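Aminopeptidase N family protein (Idiomarina loihiensis L2TR, PDB 4FGM) probably acts as a zinc-dependent aminopeptidase of the M61 family, removing residues from the N-terminal end of peptides. Local coordinates at residues F225-V230 against L245-K250. Residues are numbered along the deposited sequence; the frame is centred on the assembly and turned at random.
Sequences FLTMVV and LLCSRK
Leu245 takes hold of two residues of the neighbouring strand at once: its N donates to Leu226 O at 2.7 Å, and its O accepts the N-H of Met228. From there the parallel pairing of strands 222-230 and 242-248 continues, Cys247 N bonding to Met228 O and Cys247 O receiving Val230 N. A fifth bond, Arg249 N to Val230 O at 2.8 Å, is more bent, 138° at the hydrogen, and closes the row just past the last paired residues. CA-H...O contacts, such as Leu246 CA to Met228 O at 3.4 Å, supplement these bonds.

The side chains sort onto two faces. Thr227, Val229, Leu245 and Cys247 share one. There Leu245 CD1 lies 3.6 Å from Thr227 OG1 and also reaches the edge of the Phe225 ring, while Thr227 CG2, anti to its backbone N, rests against Cys247 SG at 3.7 Å. Helix 262-277, which carries the zinc ligands His273 and His277, packs here through Leu270, Cys271 and Glu274 against Leu245. On the other face, Leu246 CD1 touches both Met228 CB and Val230 CG1, the latter at 3.7 Å, and the Leu246 and Val230 side chains cross at about a right angle.

Where the strands end, Val229 CG1 packs 3.5 Å from Arg249 CA. The Arg249 chain bends at chi3 (35°), and Val230 O lies 3.8 Å above one face of its guanidinium, toward the rim. An alanine at Arg249 would probably leave Val230 O without the guanidinium over it, Val229 CG1 without its contact to CG, and Arg192 O without its weak bond from NH1.

Alternate peptide groups thus bond across this pair, the main chain of Phe225 and Thr227 to strand 183-190, while Leu245 and Phe225 join this sheet to the zinc-binding helix.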
ATOM      1  N   PHE A 225      -4.194  -4.400  14.333  1.00 40.72           N
ATOM      2  CA  PHE A 225      -3.301  -3.555  13.545  1.00 43.35           C
ATOM      3  C   PHE A 225      -1.876  -3.868  13.998  1.00 37.96           C
ATOM      4  O   PHE A 225      -1.427  -3.355  15.024  1.00 39.65           O
ATOM      5  CB  PHE A 225      -3.601  -2.074  13.786  1.00 41.20           C
ATOM      6  CG  PHE A 225      -4.903  -1.606  13.200  1.00 40.67           C
ATOM      7  CD1 PHE A 225      -6.077  -1.654  13.944  1.00 37.74           C
ATOM      8  CD2 PHE A 225      -4.954  -1.109  11.904  1.00 41.34           C
ATOM      9  CE1 PHE A 225      -7.288  -1.191  13.403  1.00 34.88           C
ATOM     10  CE2 PHE A 225      -6.150  -0.651  11.361  1.00 36.83           C
ATOM     11  CZ  PHE A 225      -7.321  -0.696  12.110  1.00 40.39           C
ATOM     12  N   LEU A 226      -1.185  -4.734  13.252  1.00 35.21           N
ATOM     13  CA  LEU A 226       0.186  -5.123  13.591  1.00 36.27           C
ATOM     14  C   LEU A 226       1.125  -4.050  13.058  1.00 44.01           C
ATOM     15  O   LEU A 226       1.267  -3.876  11.845  1.00 48.09           O
ATOM     16  CB  LEU A 226       0.517  -6.484  12.976  1.00 36.91           C
ATOM     17  CG  LEU A 226      -0.480  -7.595  13.319  1.00 42.12           C
ATOM     18  CD1 LEU A 226      -0.031  -8.902  12.662  1.00 42.82           C
ATOM     19  CD2 LEU A 226      -0.581  -7.765  14.836  1.00 39.90           C
ATOM     20  N   THR A 227       1.785  -3.346  13.970  1.00 38.16           N
ATOM     21  CA  THR A 227       2.642  -2.243  13.576  1.00 39.62           C
ATOM     22  C   THR A 227       4.105  -2.290  13.957  1.00 42.09           C
ATOM     23  O   THR A 227       4.451  -2.382  15.131  1.00 41.05           O
ATOM     24  CB  THR A 227       2.071  -0.916  14.134  1.00 37.73           C
ATOM     25  OG1 THR A 227       0.689  -0.809  13.776  1.00 41.65           O
ATOM     26  CG2 THR A 227       2.823   0.279  13.569  1.00 33.80           C
HETATM   27  N   MSE A 228       4.962  -2.217  12.946  1.00 36.92           N
HETATM   28  CA  MSE A 228       6.400  -2.159  13.160  1.00 42.99           C
HETATM   29  C   MSE A 228       6.756  -0.669  13.062  1.00 40.52           C
HETATM   30  O   MSE A 228       6.412   0.013  12.083  1.00 39.04           O
HETATM   31  CB  MSE A 228       7.146  -2.961  12.095  1.00 44.04           C
HETATM   32  CG  MSE A 228       7.156  -4.444  12.365  1.00 54.85           C
HETATM   33 SE   MSE A 228       7.963  -5.438  10.926  1.00 59.86          SE
HETATM   34  CE  MSE A 228       6.522  -5.263   9.645  1.00 45.97           C
ATOM     35  N   VAL A 229       7.429  -0.163  14.085  1.00 37.18           N
ATOM     36  CA  VAL A 229       7.792   1.244  14.115  1.00 39.02           C
ATOM     37  C   VAL A 229       9.288   1.448  13.962  1.00 41.21           C
ATOM     38  O   VAL A 229      10.066   1.010  14.811  1.00 40.30           O
ATOM     39  CB  VAL A 229       7.349   1.902  15.441  1.00 39.04           C
ATOM     40  CG1 VAL A 229       7.507   3.417  15.347  1.00 36.05           C
ATOM     41  CG2 VAL A 229       5.910   1.525  15.754  1.00 36.75           C
ATOM     42  N   VAL A 230       9.682   2.127  12.889  1.00 37.53           N
ATOM     43  CA  VAL A 230      11.089   2.398  12.638  1.00 37.10           C
ATOM     44  C   VAL A 230      11.327   3.905  12.534  1.00 40.75           C
ATOM     45  O   VAL A 230      10.430   4.696  12.804  1.00 39.45           O
ATOM     46  CB  VAL A 230      11.552   1.709  11.342  1.00 39.55           C
ATOM     47  CG1 VAL A 230      11.333   0.211  11.456  1.00 35.98           C
ATOM     48  CG2 VAL A 230      10.792   2.273  10.149  1.00 37.32           C
ATOM     49  N   LEU A 245       1.638  -3.235   9.261  1.00 40.52           N
ATOM     50  CA  LEU A 245       2.067  -1.889   8.919  1.00 39.57           C
ATOM     51  C   LEU A 245       3.504  -1.601   9.313  1.00 39.19           C
ATOM     52  O   LEU A 245       4.002  -2.106  10.316  1.00 41.74           O
ATOM     53  CB  LEU A 245       1.188  -0.863   9.631  1.00 42.21           C
ATOM     54  CG  LEU A 245      -0.329  -1.030   9.616  1.00 41.34           C
ATOM     55  CD1 LEU A 245      -0.940  -0.066  10.642  1.00 39.73           C
ATOM     56  CD2 LEU A 245      -0.867  -0.779   8.201  1.00 32.36           C
ATOM     57  N   LEU A 246       4.163  -0.776   8.513  1.00 40.77           N
ATOM     58  CA  LEU A 246       5.518  -0.335   8.812  1.00 41.56           C
ATOM     59  C   LEU A 246       5.389   1.178   8.768  1.00 40.70           C
ATOM     60  O   LEU A 246       5.051   1.740   7.730  1.00 38.74           O
ATOM     61  CB  LEU A 246       6.509  -0.797   7.749  1.00 41.75           C
ATOM     62  CG  LEU A 246       7.920  -0.246   7.976  1.00 44.62           C
ATOM     63  CD1 LEU A 246       8.474  -0.768   9.299  1.00 38.62           C
ATOM     64  CD2 LEU A 246       8.818  -0.643   6.811  1.00 44.02           C
ATOM     65  N   CYS A 247       5.619   1.839   9.896  1.00 40.98           N
ATOM     66  CA  CYS A 247       5.495   3.291   9.929  1.00 38.58           C
ATOM     67  C   CYS A 247       6.653   3.982  10.623  1.00 36.21           C
ATOM     68  O   CYS A 247       7.433   3.359  11.340  1.00 40.29           O
ATOM     69  CB  CYS A 247       4.188   3.697  10.614  1.00 41.40           C
ATOM     70  SG  CYS A 247       4.214   3.459  12.384  1.00 56.94           S
ATOM     71  N   SER A 248       6.748   5.289  10.407  1.00 38.54           N
ATOM     72  CA  SER A 248       7.805   6.090  11.009  1.00 38.49           C
ATOM     73  C   SER A 248       7.408   6.483  12.421  1.00 40.93           C
ATOM     74  O   SER A 248       6.242   6.772  12.698  1.00 39.31           O
ATOM     75  CB  SER A 248       8.058   7.329  10.159  1.00 39.68           C
ATOM     76  OG  SER A 248       8.405   6.943   8.842  1.00 44.57           O
ATOM     77  N   ARG A 249       8.390   6.489  13.309  1.00 42.13           N
ATOM     78  CA  ARG A 249       8.168   6.814  14.709  1.00 39.34           C
ATOM     79  C   ARG A 249       7.542   8.191  14.897  1.00 38.89           C
ATOM     80  O   ARG A 249       6.855   8.436  15.888  1.00 35.75           O
ATOM     81  CB  ARG A 249       9.491   6.719  15.456  1.00 37.02           C
ATOM     82  CG  ARG A 249       9.388   6.660  16.966  1.00 46.13           C
ATOM     83  CD  ARG A 249      10.696   6.117  17.549  1.00 47.78           C
ATOM     84  NE  ARG A 249      11.830   6.574  16.760  1.00 49.93           N
ATOM     85  CZ  ARG A 249      12.635   5.781  16.066  1.00 46.90           C
ATOM     86  NH1 ARG A 249      12.458   4.470  16.060  1.00 42.23           N
ATOM     87  NH2 ARG A 249      13.594   6.315  15.337  1.00 53.62           N
ATOM     88  N   LYS A 250       7.770   9.092  13.946  1.00 34.10           N
ATOM     89  CA  LYS A 250       7.202  10.433  14.054  1.00 38.24           C
ATOM     90  C   LYS A 250       5.713  10.456  13.725  1.00 43.26           C
ATOM     91  O   LYS A 250       5.037  11.439  13.996  1.00 40.85           O
ATOM     92  CB  LYS A 250       7.943  11.417  13.143  1.00 42.86           C
ATOM     93  CG  LYS A 250       7.958  11.047  11.666  1.00 42.68           C
ATOM     94  CD  LYS A 250       8.625  12.142  10.854  1.00 49.15           C
ATOM     95  CE  LYS A 250       9.020  11.674   9.458  1.00 62.26           C
ATOM     96  NZ  LYS A 250       7.856  11.265   8.636  1.00 63.11           N
TER